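Local coordinates for DUF3845 domain-containing protein (Bacteroides thetaiotaomicron VPI-5482, PDB 3GF6) that is of unknown function but is a bacterial lipoprotein with an all-beta fold, probably a two-sheet sandwich related to the C1q/TNF group, at residues Y8-V13 with Y145-F150; D14-G19 with I176-S181; Y135-S140 with P151-C156. All blocks are in the same frame, centred on the assembly; numbering follows the deposited sequence. Where two conformers were deposited one is given.

Interactions 1 and 3 lie with centres about 9 Å apart, as do 2 and 3, whereas 1 and 2 are about 16 Å apart. The chain supplies 8-13 and then 14-19 directly, returns much later through 135-140, 145-150 and 151-156 in close succession, and reaches 176-181 last. Strand 153-158 is the common element: strand 129-139 pairs with it in interaction 3, strand 14-16, which opens segment 14-19 of interaction 2, also pairs with it, and the loop before it enters interaction 1. Arg17 ties the regions together by donating to Ala148 O. Interaction 2 crosses to the other sheet, so the N-terminal segment is fixed against both layers of the fold.

Interaction 1: residues Y8-V13 with Y145-F150; sequences YPVGDV and YPPANF
Tyr8 lays its ring and backbone over one face of the Tyr145 ring. Its CD1 does the touching, 3.4 Å from CG of Tyr145 and off-centre toward the rim. The two ring planes are inclined at 47°, so this is an oblique aromatic pair, neither a flat stack nor a T-shape. Behind the ring, CA of Tyr8 stands 3.9 Å from the centroid of the Tyr145 ring, a CH-pi contact over the same face. The opposite face belongs to the following residue. A cis peptide bond precedes Pro146, and CB of Pro146 lies over the ring centre, leaving Tyr145 sandwiched between its own proline and Tyr8.

The CB bond of Tyr145 points toward 8-13, and CG is anti to the backbone N (chi1 -165°). At the far end of the ring, OH of Tyr145 donates to O of Pro9 at 2.6 Å, in the carbonyl plane and on a lone pair. The side chains of Pro9 and Tyr145 cross at about a right angle, CD of Pro9 lying 3.2 Å from OH of Tyr145. Farther along, CG2 of Val10 reaches CG of Pro147 at 3.8 Å, the two side chains passing alongside with opposite headings. The hydroxyl of Tyr8 goes elsewhere, to Asn93.

Val10 and Pro147 are buried, while the tyrosines remain partly exposed. The chemistry is thus mostly apolar and aromatic, with one short, well-directed hydrogen bond that satisfies the Pro9 carbonyl and ties the tip of a ring whose two faces are already covered by Tyr8 and Pro146.

Interaction 2: residues D14-G19 with I176-S181; sequences DIERGG and ITYDRS. With EDO (1,2-ethanediol), chain G.
Arg180 folds its side chain back over the Gly18-Gly19 backbone, and here the contact is tight. The chain bends at chi2 and chi3, bringing the guanidinium edge to the two glycine carbonyls: NH2 of Arg180 donates to O of Gly18 at 2.8 Å, and NE of Arg180 donates to O of Gly19 at 3.0 Å. That second oxygen is gripped twice, because N of Ser181 also donates to it, from the opposite face of the carbonyl plane. N of Gly19 returns the bond to O of Ser181 at 2.7 Å. Gly18, at phi 122°, has a backbone shape suited to glycine, and OG of Ser181, hydrogen-bonded to O of Pro20, sits 3.3 Å from CA of Gly19. Beside this, the buried Tyr178 points its OH at O of Arg17, 2.6 Å away.

Toward Glu16 the fit slackens. Its OE1 makes a long salt bridge to NH1 of Arg180 at 3.4 Å, whose hydrogen bond is weak, and the other carboxylate oxygen turns to Lys157. Water fills in: one molecule links Glu16 OE1 to Asp179 N, another links Glu16 O to Arg180 NH1. O2 of an ethanediol, probably from the crystallisation liquor, donates to OD2 of Asp179.

The axes of strand 14-16 and of residues 176-181 approach to 9.9 Å at 28°, the spacing of facing layers in a beta sandwich, and the single antiparallel Gly19-Ser181 bridge joins them where the N-terminal segment leaves its own sheet.

Interaction 3: residues Y135-S140 with P151-C156; sequences YAQLAS and PEVFMC
Leu138 and the Phe154-Met155 pair form the centre of this antiparallel contact, which backbone hydrogen bonds hold. O of Leu138 accepts two of them, from N of Met155 at 3.0 Å and from N of Phe154 at 2.9 Å: a classic beta bulge, with two residues of one strand facing a single residue of the other. N of Leu138 gives its bond to O of Met155, and past the bulge N of Ser140 donates to O of Glu152 at 2.8 Å. CA-H...O contacts add to these, among them CA of Gln137 to O of Met155 at 3.2 Å.

Apolar contacts line the Leu138-Met155 face. CB of Leu138 meets CB of Met155, a selenomethionine whose chain bends at chi3 (71°), and its CE touches CB of Ala136 at 3.8 Å. At the bulge the Phe154 ring swings across to Ser140, CZ against CB, while the carbonyl of Glu152, two residues earlier, lies with O over the ring centre.

The other face carries Gln137, Ala139, Val153 and Cys156. SG of Cys156 approaches the Tyr135 ring obliquely, 3.8 Å from CD2, a sulfur-aromatic contact. The Gln137 side chain crosses Val153 at about a right angle; its OE1 is buried, 3.7 Å from CG1 of Val153 and 3.4 Å from SG of Cys156.

Within the sheet, strand 129-139 pairs also with strand 187-198, while strand 153-158 pairs with strand 14-16 through Ile15 with Cys156, Arg17 and Phe154 bonding just beyond that strand. Leu138, Phe154 and Met155 pack on Tyr178 of the opposing sheet, and Pro147 meets Gln137 on the reverse face.

Interaction 1: residues Y8-V13 with Y145-F150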
ATOM      1  N   TYR A   8     -13.985   3.104  -6.141  1.00 12.80           N
ATOM      2  CA  TYR A   8     -13.258   1.848  -6.234  1.00 10.50           C
ATOM      3  C   TYR A   8     -13.124   1.086  -4.884  1.00 12.86           C
ATOM      4  O   TYR A   8     -12.009   0.845  -4.407  1.00 13.55           O
ATOM      5  CB  TYR A   8     -11.869   2.142  -6.757  1.00 12.15           C
ATOM      6  CG  TYR A   8     -11.759   2.709  -8.168  1.00 12.73           C
ATOM      7  CD1 TYR A   8     -12.371   2.089  -9.256  1.00 16.02           C
ATOM      8  CD2 TYR A   8     -10.962   3.806  -8.415  1.00 14.16           C
ATOM      9  CE1 TYR A   8     -12.205   2.581 -10.581  1.00 14.50           C
ATOM     10  CE2 TYR A   8     -10.800   4.317  -9.715  1.00 11.97           C
ATOM     11  CZ  TYR A   8     -11.390   3.679 -10.798  1.00 11.22           C
ATOM     12  OH  TYR A   8     -11.204   4.188 -12.077  1.00 15.49           O
ATOM     13  N   PRO A   9     -14.261   0.688  -4.276  1.00 13.04           N
ATOM     14  CA  PRO A   9     -14.212   0.009  -2.978  1.00 14.34           C
ATOM     15  C   PRO A   9     -13.696  -1.433  -3.046  1.00 12.58           C
ATOM     16  O   PRO A   9     -13.998  -2.167  -3.990  1.00 13.13           O
ATOM     17  CB  PRO A   9     -15.675   0.024  -2.510  1.00 16.16           C
ATOM     18  CG  PRO A   9     -16.479  -0.046  -3.786  1.00 14.71           C
ATOM     19  CD  PRO A   9     -15.627   0.785  -4.797  1.00 16.91           C
ATOM     20  N   VAL A  10     -12.975  -1.831  -2.012  1.00 12.59           N
ATOM     21  CA  VAL A  10     -12.582  -3.214  -1.813  1.00 11.61           C
ATOM     22  C   VAL A  10     -12.899  -3.517  -0.388  1.00 15.03           C
ATOM     23  O   VAL A  10     -12.486  -2.770   0.514  1.00 12.97           O
ATOM     24  CB  VAL A  10     -11.113  -3.441  -2.116  1.00 10.59           C
ATOM     25  CG1 VAL A  10     -10.653  -4.872  -1.697  1.00 12.32           C
ATOM     26  CG2 VAL A  10     -10.845  -3.153  -3.607  1.00 14.96           C
ATOM     27  N   GLY A  11     -13.626  -4.621  -0.187  1.00 14.48           N
ATOM     28  CA  GLY A  11     -14.054  -5.044   1.122  1.00 12.85           C
ATOM     29  C   GLY A  11     -13.135  -6.070   1.772  1.00 16.78           C
ATOM     30  O   GLY A  11     -11.911  -5.915   1.792  1.00 14.92           O
ATOM     31  N   ASP A  12     -13.743  -7.146   2.291  1.00 14.20           N
ATOM     32  CA  ASP A  12     -12.979  -8.190   2.984  1.00 15.12           C
ATOM     33  C   ASP A  12     -12.385  -9.157   1.968  1.00 15.83           C
ATOM     34  O   ASP A  12     -12.872 -10.259   1.750  1.00 18.57           O
ATOM     35  CB  ASP A  12     -13.842  -8.891   4.025  1.00 15.48           C
ATOM     36  CG  ASP A  12     -14.460  -7.915   5.033  1.00 17.99           C
ATOM     37  OD1 ASP A  12     -13.791  -6.913   5.433  1.00 16.64           O
ATOM     38  OD2 ASP A  12     -15.627  -8.162   5.427  1.00 19.78           O
ATOM     39  N   VAL A  13     -11.327  -8.702   1.312  1.00 13.34           N
ATOM     40  CA  VAL A  13     -10.750  -9.417   0.207  1.00 15.40           C
ATOM     41  C   VAL A  13      -9.373  -9.919   0.632  1.00 13.57           C
ATOM     42  O   VAL A  13      -8.624  -9.219   1.306  1.00 14.22           O
ATOM     43  CB  VAL A  13     -10.625  -8.530  -1.036  1.00 15.46           C
ATOM     44  CG1 VAL A  13      -9.755  -9.190  -2.071  1.00 19.30           C
ATOM     45  CG2 VAL A  13     -11.983  -8.231  -1.586  1.00 19.94           C
ATOM     46  N   TYR A 145      -8.836  -2.171 -11.254  1.00 11.04           N
ATOM     47  CA  TYR A 145     -10.123  -2.378 -10.600  1.00  8.31           C
ATOM     48  C   TYR A 145     -11.103  -3.124 -11.485  1.00 10.21           C
ATOM     49  O   TYR A 145     -11.296  -2.776 -12.651  1.00  9.94           O
ATOM     50  CB  TYR A 145     -10.748  -1.052 -10.193  1.00  9.92           C
ATOM     51  CG  TYR A 145     -11.864  -1.257  -9.209  1.00 11.06           C
ATOM     52  CD1 TYR A 145     -13.192  -1.368  -9.616  1.00 12.86           C
ATOM     53  CD2 TYR A 145     -11.579  -1.401  -7.865  1.00 10.98           C
ATOM     54  CE1 TYR A 145     -14.223  -1.575  -8.678  1.00 11.45           C
ATOM     55  CE2 TYR A 145     -12.600  -1.622  -6.927  1.00 10.90           C
ATOM     56  CZ  TYR A 145     -13.913  -1.707  -7.347  1.00 12.85           C
ATOM     57  OH  TYR A 145     -14.902  -1.915  -6.415  1.00 12.65           O
ATOM     58  N   PRO A 146     -11.767  -4.143 -10.923  1.00 10.76           N
ATOM     59  CA  PRO A 146     -11.654  -4.693  -9.572  1.00  9.83           C
ATOM     60  C   PRO A 146     -10.402  -5.571  -9.469  1.00 14.22           C
ATOM     61  O   PRO A 146     -10.103  -6.327 -10.384  1.00 10.17           O
ATOM     62  CB  PRO A 146     -12.934  -5.513  -9.405  1.00 14.74           C
ATOM     63  CG  PRO A 146     -13.697  -5.379 -10.676  1.00 14.86           C
ATOM     64  CD  PRO A 146     -12.795  -4.843 -11.708  1.00 13.10           C
ATOM     65  N   PRO A 147      -9.634  -5.434  -8.381  1.00 13.57           N
ATOM     66  CA  PRO A 147      -8.319  -6.076  -8.355  1.00 12.34           C
ATOM     67  C   PRO A 147      -8.348  -7.605  -8.513  1.00 14.02           C
ATOM     68  O   PRO A 147      -7.433  -8.207  -9.142  1.00 13.41           O
ATOM     69  CB  PRO A 147      -7.741  -5.668  -6.993  1.00 15.26           C
ATOM     70  CG  PRO A 147      -8.790  -4.931  -6.258  1.00 16.43           C
ATOM     71  CD  PRO A 147      -9.946  -4.666  -7.160  1.00 14.78           C
ATOM     72  N   ALA A 148      -9.402  -8.242  -8.020  1.00 14.08           N
ATOM     73  CA  ALA A 148      -9.514  -9.694  -8.162  1.00 16.14           C
ATOM     74  C   ALA A 148      -9.491 -10.172  -9.612  1.00 16.36           C
ATOM     75  O   ALA A 148      -9.105 -11.315  -9.854  1.00 18.02           O
ATOM     76  CB  ALA A 148     -10.777 -10.216  -7.436  1.00 19.00           C
ATOM     77  N   ASN A 149      -9.861  -9.311 -10.569  1.00 13.76           N
ATOM     78  CA  ASN A 149      -9.909  -9.653 -11.990  1.00 15.03           C
ATOM     79  C   ASN A 149      -8.567  -9.548 -12.721  1.00 16.07           C
ATOM     80  O   ASN A 149      -8.517  -9.810 -13.916  1.00 19.42           O
ATOM     81  CB  ASN A 149     -10.933  -8.783 -12.733  1.00 13.34           C
ATOM     82  CG  ASN A 149     -12.395  -9.059 -12.311  1.00 20.32           C
ATOM     83  OD1 ASN A 149     -12.672  -9.830 -11.377  1.00 24.06           O
ATOM     84  ND2 ASN A 149     -13.323  -8.403 -12.985  1.00 21.75           N
ATOM     85  N   PHE A 150      -7.500  -9.126 -12.038  1.00 12.63           N
ATOM     86  CA  PHE A 150      -6.211  -8.898 -12.700  1.00 12.02           C
ATOM     87  C   PHE A 150      -5.144  -9.863 -12.171  1.00 13.01           C
ATOM     88  O   PHE A 150      -4.836  -9.848 -10.979  1.00 12.28           O
ATOM     89  CB  PHE A 150      -5.727  -7.465 -12.463  1.00 13.47           C
ATOM     90  CG  PHE A 150      -6.522  -6.423 -13.166  1.00 11.98           C
ATOM     91  CD1 PHE A 150      -7.760  -6.009 -12.664  1.00 15.98           C
ATOM     92  CD2 PHE A 150      -6.034  -5.814 -14.317  1.00 12.50           C
ATOM     93  CE1 PHE A 150      -8.514  -5.023 -13.308  1.00 13.16           C
ATOM     94  CE2 PHE A 150      -6.776  -4.825 -14.972  1.00 15.05           C
ATOM     95  CZ  PHE A 150      -8.014  -4.424 -14.465  1.00 15.61           C
TER

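Interaction 2: residues D14-G19 with I176-S181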
ATOM      1  N   ASP A  14      -9.064 -11.140   0.236  1.00 13.70           N
ATOM      2  CA  ASP A  14      -7.758 -11.730   0.491  1.00 14.07           C
ATOM      3  C   ASP A  14      -7.296 -12.505  -0.747  1.00 16.53           C
ATOM      4  O   ASP A  14      -7.669 -13.685  -0.940  1.00 18.27           O
ATOM      5  CB  ASP A  14      -7.834 -12.661   1.698  1.00 14.92           C
ATOM      6  CG  ASP A  14      -6.485 -13.101   2.173  1.00 18.02           C
ATOM      7  OD1 ASP A  14      -5.481 -12.876   1.467  1.00 23.12           O
ATOM      8  OD2 ASP A  14      -6.425 -13.696   3.271  1.00 28.89           O
ATOM      9  N   ILE A  15      -6.521 -11.816  -1.578  1.00 13.96           N
ATOM     10  CA  ILE A  15      -5.929 -12.342  -2.811  0.50 13.54           C
ATOM     11  C   ILE A  15      -4.422 -12.492  -2.633  1.00 13.04           C
ATOM     12  O   ILE A  15      -3.739 -11.516  -2.250  1.00 13.31           O
ATOM     13  CB  ILE A  15      -6.163 -11.336  -3.986  0.50 14.78           C
ATOM     14  CG1 ILE A  15      -7.648 -11.282  -4.360  0.50 17.69           C
ATOM     15  CG2 ILE A  15      -5.320 -11.681  -5.219  0.50 13.95           C
ATOM     16  CD1 ILE A  15      -8.065  -9.960  -4.995  0.50 17.46           C
ATOM     17  N   GLU A  16      -3.891 -13.678  -2.909  1.00 12.68           N
ATOM     18  CA  GLU A  16      -2.434 -13.884  -2.939  1.00 13.52           C
ATOM     19  C   GLU A  16      -2.089 -14.734  -4.138  1.00 17.99           C
ATOM     20  O   GLU A  16      -2.636 -15.825  -4.278  1.00 19.66           O
ATOM     21  CB  GLU A  16      -1.936 -14.591  -1.673  1.00 15.47           C
ATOM     22  CG  GLU A  16      -1.631 -13.685  -0.510  1.00 18.00           C
ATOM     23  CD  GLU A  16      -0.903 -14.401   0.634  1.00 25.45           C
ATOM     24  OE1 GLU A  16       0.121 -15.105   0.388  1.00 25.61           O
ATOM     25  OE2 GLU A  16      -1.383 -14.267   1.777  1.00 23.88           O
ATOM     26  N   ARG A  17      -1.230 -14.215  -5.002  1.00 15.60           N
ATOM     27  CA  ARG A  17      -0.791 -14.927  -6.179  1.00 15.13           C
ATOM     28  C   ARG A  17       0.719 -15.088  -6.124  1.00 15.08           C
ATOM     29  O   ARG A  17       1.419 -14.403  -5.348  1.00 16.72           O
ATOM     30  CB  ARG A  17      -1.144 -14.174  -7.454  1.00 15.65           C
ATOM     31  CG  ARG A  17      -2.633 -13.769  -7.569  1.00 19.96           C
ATOM     32  CD  ARG A  17      -2.915 -13.337  -8.986  1.00 16.72           C
ATOM     33  NE  ARG A  17      -3.987 -12.349  -9.059  1.00 19.43           N
ATOM     34  CZ  ARG A  17      -5.279 -12.617  -8.974  1.00 18.86           C
ATOM     35  NH1 ARG A  17      -5.713 -13.850  -8.776  1.00 19.72           N
ATOM     36  NH2 ARG A  17      -6.139 -11.637  -9.082  1.00 20.51           N
ATOM     37  N   GLY A  18       1.208 -15.969  -6.990  1.00 13.51           N
ATOM     38  CA  GLY A  18       2.656 -16.147  -7.195  1.00 15.03           C
ATOM     39  C   GLY A  18       3.050 -17.582  -6.927  1.00 14.98           C
ATOM     40  O   GLY A  18       2.258 -18.365  -6.399  1.00 15.23           O
ATOM     41  N   GLY A  19       4.291 -17.923  -7.258  1.00 16.24           N
ATOM     42  CA  GLY A  19       4.872 -19.186  -6.807  1.00 16.81           C
ATOM     43  C   GLY A  19       5.072 -19.168  -5.292  1.00 16.02           C
ATOM     44  O   GLY A  19       4.898 -18.140  -4.636  1.00 12.85           O
ATOM     45  N   ILE A 176       0.338  -7.900   8.404  1.00 14.49           N
ATOM     46  CA  ILE A 176       0.210  -8.830   7.281  1.00 12.52           C
ATOM     47  C   ILE A 176       1.595  -9.144   6.745  1.00 13.96           C
ATOM     48  O   ILE A 176       2.556  -8.346   6.849  1.00 13.98           O
ATOM     49  CB  ILE A 176      -0.731  -8.304   6.130  1.00 11.24           C
ATOM     50  CG1 ILE A 176      -0.168  -7.000   5.536  1.00 14.69           C
ATOM     51  CG2 ILE A 176      -2.145  -8.164   6.680  1.00 12.69           C
ATOM     52  CD1 ILE A 176      -0.745  -6.566   4.196  1.00 13.66           C
ATOM     53  N   THR A 177       1.710 -10.322   6.182  1.00 12.09           N
ATOM     54  CA  THR A 177       2.950 -10.709   5.508  1.00 12.54           C
ATOM     55  C   THR A 177       2.654 -11.288   4.121  1.00 14.42           C
ATOM     56  O   THR A 177       1.549 -11.778   3.848  1.00 15.84           O
ATOM     57  CB  THR A 177       3.731 -11.747   6.310  1.00 15.77           C
ATOM     58  OG1 THR A 177       2.931 -12.928   6.485  1.00 18.39           O
ATOM     59  CG2 THR A 177       4.155 -11.179   7.627  1.00  9.95           C
ATOM     60  N   TYR A 178       3.649 -11.212   3.247  1.00 13.73           N
ATOM     61  CA  TYR A 178       3.574 -11.789   1.905  1.00 12.65           C
ATOM     62  C   TYR A 178       4.946 -12.341   1.556  1.00 14.34           C
ATOM     63  O   TYR A 178       5.970 -11.705   1.832  1.00 13.38           O
ATOM     64  CB  TYR A 178       3.069 -10.743   0.904  1.00 12.38           C
ATOM     65  CG  TYR A 178       3.024 -11.193  -0.552  1.00 11.70           C
ATOM     66  CD1 TYR A 178       1.900 -11.838  -1.088  1.00 12.63           C
ATOM     67  CD2 TYR A 178       4.110 -11.005  -1.404  1.00 11.92           C
ATOM     68  CE1 TYR A 178       1.850 -12.216  -2.416  1.00 10.86           C
ATOM     69  CE2 TYR A 178       4.071 -11.412  -2.764  1.00 11.75           C
ATOM     70  CZ  TYR A 178       2.951 -12.034  -3.259  1.00 12.30           C
ATOM     71  OH  TYR A 178       2.937 -12.422  -4.595  1.00 11.37           O
ATOM     72  N   ASP A 179       4.956 -13.543   1.007  1.00 13.62           N
ATOM     73  CA  ASP A 179       6.181 -14.264   0.697  1.00 12.91           C
ATOM     74  C   ASP A 179       5.958 -15.212  -0.480  1.00 17.22           C
ATOM     75  O   ASP A 179       5.579 -16.371  -0.320  1.00 14.39           O
ATOM     76  CB  ASP A 179       6.611 -14.987   1.973  1.00 14.98           C
ATOM     77  CG  ASP A 179       7.984 -15.631   1.892  1.00 14.04           C
ATOM     78  OD1 ASP A 179       8.697 -15.581   0.866  1.00 16.06           O
ATOM     79  OD2 ASP A 179       8.341 -16.242   2.928  1.00 21.65           O
ATOM     80  N   ARG A 180       6.164 -14.703  -1.690  1.00 15.39           N
ATOM     81  CA  ARG A 180       5.859 -15.482  -2.882  1.00 13.65           C
ATOM     82  C   ARG A 180       6.896 -15.177  -3.948  1.00 14.69           C
ATOM     83  O   ARG A 180       7.742 -14.285  -3.773  1.00 13.56           O
ATOM     84  CB  ARG A 180       4.430 -15.226  -3.380  1.00 14.73           C
ATOM     85  CG  ARG A 180       3.329 -15.464  -2.356  1.00 13.87           C
ATOM     86  CD  ARG A 180       3.081 -16.985  -2.094  1.00 15.97           C
ATOM     87  NE  ARG A 180       2.287 -17.548  -3.180  1.00 18.03           N
ATOM     88  CZ  ARG A 180       0.956 -17.699  -3.191  1.00 14.68           C
ATOM     89  NH1 ARG A 180       0.174 -17.414  -2.148  1.00 15.38           N
ATOM     90  NH2 ARG A 180       0.401 -18.190  -4.271  1.00 16.19           N
ATOM     91  N   SER A 181       6.862 -15.969  -5.014  1.00 13.04           N
ATOM     92  CA  SER A 181       7.904 -15.981  -6.006  1.00 13.60           C
ATOM     93  C   SER A 181       7.349 -16.005  -7.440  1.00 12.71           C
ATOM     94  O   SER A 181       6.148 -15.944  -7.633  1.00 13.00           O
ATOM     95  CB  SER A 181       8.766 -17.233  -5.753  1.00 11.73           C
ATOM     96  OG  SER A 181       8.023 -18.416  -6.007  1.00 15.37           O
TER
HETATM   97  C1  EDO G   7       7.315 -12.421   4.692  1.00 32.33           C
HETATM   98  O1  EDO G   7       7.178 -11.689   5.915  1.00 40.47           O
HETATM   99  C2  EDO G   7       7.442 -13.900   5.066  1.00 35.48           C
HETATM  100  O2  EDO G   7       8.789 -14.333   4.880  1.00 46.87           O
HETATM  101  O   HOH W   1       2.542 -15.174   1.480  1.00 19.41           O
HETATM  102  O   HOH W   2      -2.557 -18.137  -2.408  1.00 22.36           O

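Interaction 3: residues Y135-S140 with P151-C156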
ATOM      1  N   TYR A 135      -7.500  -1.033   1.973  1.00 11.12           N
ATOM      2  CA  TYR A 135      -6.786  -2.233   1.574  1.00 12.65           C
ATOM      3  C   TYR A 135      -5.339  -1.990   1.186  1.00 11.23           C
ATOM      4  O   TYR A 135      -5.006  -0.903   0.716  1.00 10.44           O
ATOM      5  CB  TYR A 135      -7.496  -2.944   0.445  1.00 10.19           C
ATOM      6  CG  TYR A 135      -7.562  -2.289  -0.917  1.00 11.65           C
ATOM      7  CD1 TYR A 135      -8.499  -1.301  -1.205  1.00 12.65           C
ATOM      8  CD2 TYR A 135      -6.739  -2.705  -1.934  1.00 12.10           C
ATOM      9  CE1 TYR A 135      -8.610  -0.787  -2.500  1.00  9.94           C
ATOM     10  CE2 TYR A 135      -6.823  -2.170  -3.216  1.00 10.81           C
ATOM     11  CZ  TYR A 135      -7.756  -1.215  -3.482  1.00 12.34           C
ATOM     12  OH  TYR A 135      -7.878  -0.772  -4.747  1.00 11.50           O
ATOM     13  N   ALA A 136      -4.504  -3.025   1.388  1.00 10.84           N
ATOM     14  CA  ALA A 136      -3.084  -3.041   1.002  1.00 10.06           C
ATOM     15  C   ALA A 136      -2.942  -3.849  -0.275  1.00 11.99           C
ATOM     16  O   ALA A 136      -3.594  -4.893  -0.440  1.00 13.05           O
ATOM     17  CB  ALA A 136      -2.171  -3.604   2.133  1.00 12.91           C
ATOM     18  N   GLN A 137      -2.148  -3.336  -1.204  1.00 10.76           N
ATOM     19  CA  GLN A 137      -1.980  -4.009  -2.474  1.00 11.64           C
ATOM     20  C   GLN A 137      -0.573  -3.954  -3.040  1.00 10.76           C
ATOM     21  O   GLN A 137       0.056  -2.900  -3.093  1.00 12.24           O
ATOM     22  CB  GLN A 137      -2.957  -3.423  -3.489  1.00 11.19           C
ATOM     23  CG  GLN A 137      -2.954  -4.110  -4.812  1.00 13.45           C
ATOM     24  CD  GLN A 137      -4.245  -3.880  -5.540  1.00 15.20           C
ATOM     25  OE1 GLN A 137      -5.193  -4.621  -5.339  1.00 12.08           O
ATOM     26  NE2 GLN A 137      -4.299  -2.842  -6.390  1.00 12.75           N
ATOM     27  N   LEU A 138      -0.104  -5.140  -3.430  1.00  9.60           N
ATOM     28  CA  LEU A 138       1.138  -5.314  -4.195  1.00 10.20           C
ATOM     29  C   LEU A 138       0.701  -5.790  -5.572  1.00  9.50           C
ATOM     30  O   LEU A 138      -0.022  -6.764  -5.673  1.00  9.82           O
ATOM     31  CB  LEU A 138       2.001  -6.369  -3.547  1.00 11.28           C
ATOM     32  CG  LEU A 138       3.369  -6.619  -4.113  1.00 11.53           C
ATOM     33  CD1 LEU A 138       4.227  -5.350  -3.756  1.00 11.30           C
ATOM     34  CD2 LEU A 138       3.958  -7.991  -3.575  1.00 14.07           C
ATOM     35  N   ALA A 139       1.167  -5.103  -6.613  1.00 10.23           N
ATOM     36  CA  ALA A 139       0.681  -5.274  -7.974  1.00 10.14           C
ATOM     37  C   ALA A 139       1.667  -4.717  -8.991  1.00 10.20           C
ATOM     38  O   ALA A 139       2.477  -3.845  -8.670  1.00  9.77           O
ATOM     39  CB  ALA A 139      -0.687  -4.581  -8.139  1.00  8.65           C
ATOM     40  N   SER A 140       1.573  -5.204 -10.220  1.00  9.02           N
ATOM     41  CA  SER A 140       2.338  -4.638 -11.342  1.00 10.44           C
ATOM     42  C   SER A 140       1.582  -3.516 -12.084  1.00 11.24           C
ATOM     43  O   SER A 140       2.068  -3.049 -13.078  1.00 11.43           O
ATOM     44  CB  SER A 140       2.773  -5.753 -12.286  1.00 10.00           C
ATOM     45  OG  SER A 140       1.639  -6.241 -12.968  1.00 10.34           O
ATOM     46  N   PRO A 151      -4.527 -10.656 -13.055  1.00 12.58           N
ATOM     47  CA  PRO A 151      -3.333 -11.439 -12.651  1.00 14.84           C
ATOM     48  C   PRO A 151      -2.151 -10.537 -12.260  1.00 11.77           C
ATOM     49  O   PRO A 151      -1.238 -10.977 -11.577  1.00 12.12           O
ATOM     50  CB  PRO A 151      -2.973 -12.242 -13.901  1.00 14.29           C
ATOM     51  CG  PRO A 151      -3.767 -11.648 -15.017  1.00 16.19           C
ATOM     52  CD  PRO A 151      -4.854 -10.794 -14.486  1.00 14.55           C
ATOM     53  N   GLU A 152      -2.232  -9.264 -12.626  1.00 11.35           N
ATOM     54  CA  GLU A 152      -1.243  -8.266 -12.214  1.00 10.56           C
ATOM     55  C   GLU A 152      -1.276  -7.915 -10.728  1.00 10.82           C
ATOM     56  O   GLU A 152      -0.339  -7.287 -10.192  1.00 10.67           O
ATOM     57  CB  GLU A 152      -1.457  -6.980 -13.017  1.00  9.28           C
ATOM     58  CG  GLU A 152      -1.091  -7.088 -14.491  1.00  9.37           C
ATOM     59  CD  GLU A 152      -2.154  -7.656 -15.396  1.00 16.27           C
ATOM     60  OE1 GLU A 152      -3.305  -7.889 -14.941  1.00 13.63           O
ATOM     61  OE2 GLU A 152      -1.804  -7.841 -16.595  1.00 15.56           O
ATOM     62  N   VAL A 153      -2.358  -8.292 -10.070  1.00  8.08           N
ATOM     63  CA  VAL A 153      -2.481  -8.120  -8.623  1.00 10.89           C
ATOM     64  C   VAL A 153      -1.890  -9.335  -7.920  1.00 11.35           C
ATOM     65  O   VAL A 153      -2.377 -10.476  -8.068  1.00 13.38           O
ATOM     66  CB  VAL A 153      -3.941  -7.852  -8.206  1.00 11.54           C
ATOM     67  CG1 VAL A 153      -4.088  -7.914  -6.694  1.00  9.50           C
ATOM     68  CG2 VAL A 153      -4.350  -6.454  -8.654  1.00 10.88           C
ATOM     69  N   PHE A 154      -0.811  -9.083  -7.178  1.00 11.97           N
ATOM     70  CA  PHE A 154      -0.032 -10.147  -6.517  1.00 10.80           C
ATOM     71  C   PHE A 154      -0.529 -10.392  -5.079  1.00 10.33           C
ATOM     72  O   PHE A 154      -0.562 -11.525  -4.601  1.00 11.46           O
ATOM     73  CB  PHE A 154       1.472  -9.810  -6.514  1.00 12.04           C
ATOM     74  CG  PHE A 154       2.066  -9.596  -7.898  1.00 12.58           C
ATOM     75  CD1 PHE A 154       1.634 -10.329  -8.994  1.00 11.60           C
ATOM     76  CD2 PHE A 154       3.019  -8.586  -8.105  1.00 13.34           C
ATOM     77  CE1 PHE A 154       2.175 -10.102 -10.266  1.00 14.37           C
ATOM     78  CE2 PHE A 154       3.547  -8.356  -9.365  1.00 16.58           C
ATOM     79  CZ  PHE A 154       3.127  -9.111 -10.440  1.00 13.02           C
HETATM   80  N   MSE A 155      -0.902  -9.302  -4.397  1.00 10.15           N
HETATM   81  CA  MSE A 155      -1.395  -9.360  -3.031  1.00 12.77           C
HETATM   82  C   MSE A 155      -2.433  -8.275  -2.884  1.00 11.65           C
HETATM   83  O   MSE A 155      -2.220  -7.109  -3.256  1.00 13.40           O
HETATM   84  CB  MSE A 155      -0.291  -9.143  -1.980  1.00 12.27           C
HETATM   85  CG  MSE A 155      -0.711  -9.463  -0.538  1.00 15.39           C
HETATM   86 SE   MSE A 155       0.253  -8.419   0.787  0.85  6.16          SE
HETATM   87  CE  MSE A 155      -0.549  -6.645   0.482  1.00 11.50           C
ATOM     88  N   CYS A 156      -3.572  -8.656  -2.338  1.00 10.34           N
ATOM     89  CA  CYS A 156      -4.624  -7.687  -2.046  1.00 11.59           C
ATOM     90  C   CYS A 156      -5.299  -8.118  -0.753  1.00 13.23           C
ATOM     91  O   CYS A 156      -5.900  -9.186  -0.695  1.00 14.62           O
ATOM     92  CB  CYS A 156      -5.655  -7.612  -3.194  1.00 11.25           C
ATOM     93  SG  CYS A 156      -6.904  -6.333  -2.936  1.00 13.71           S
TER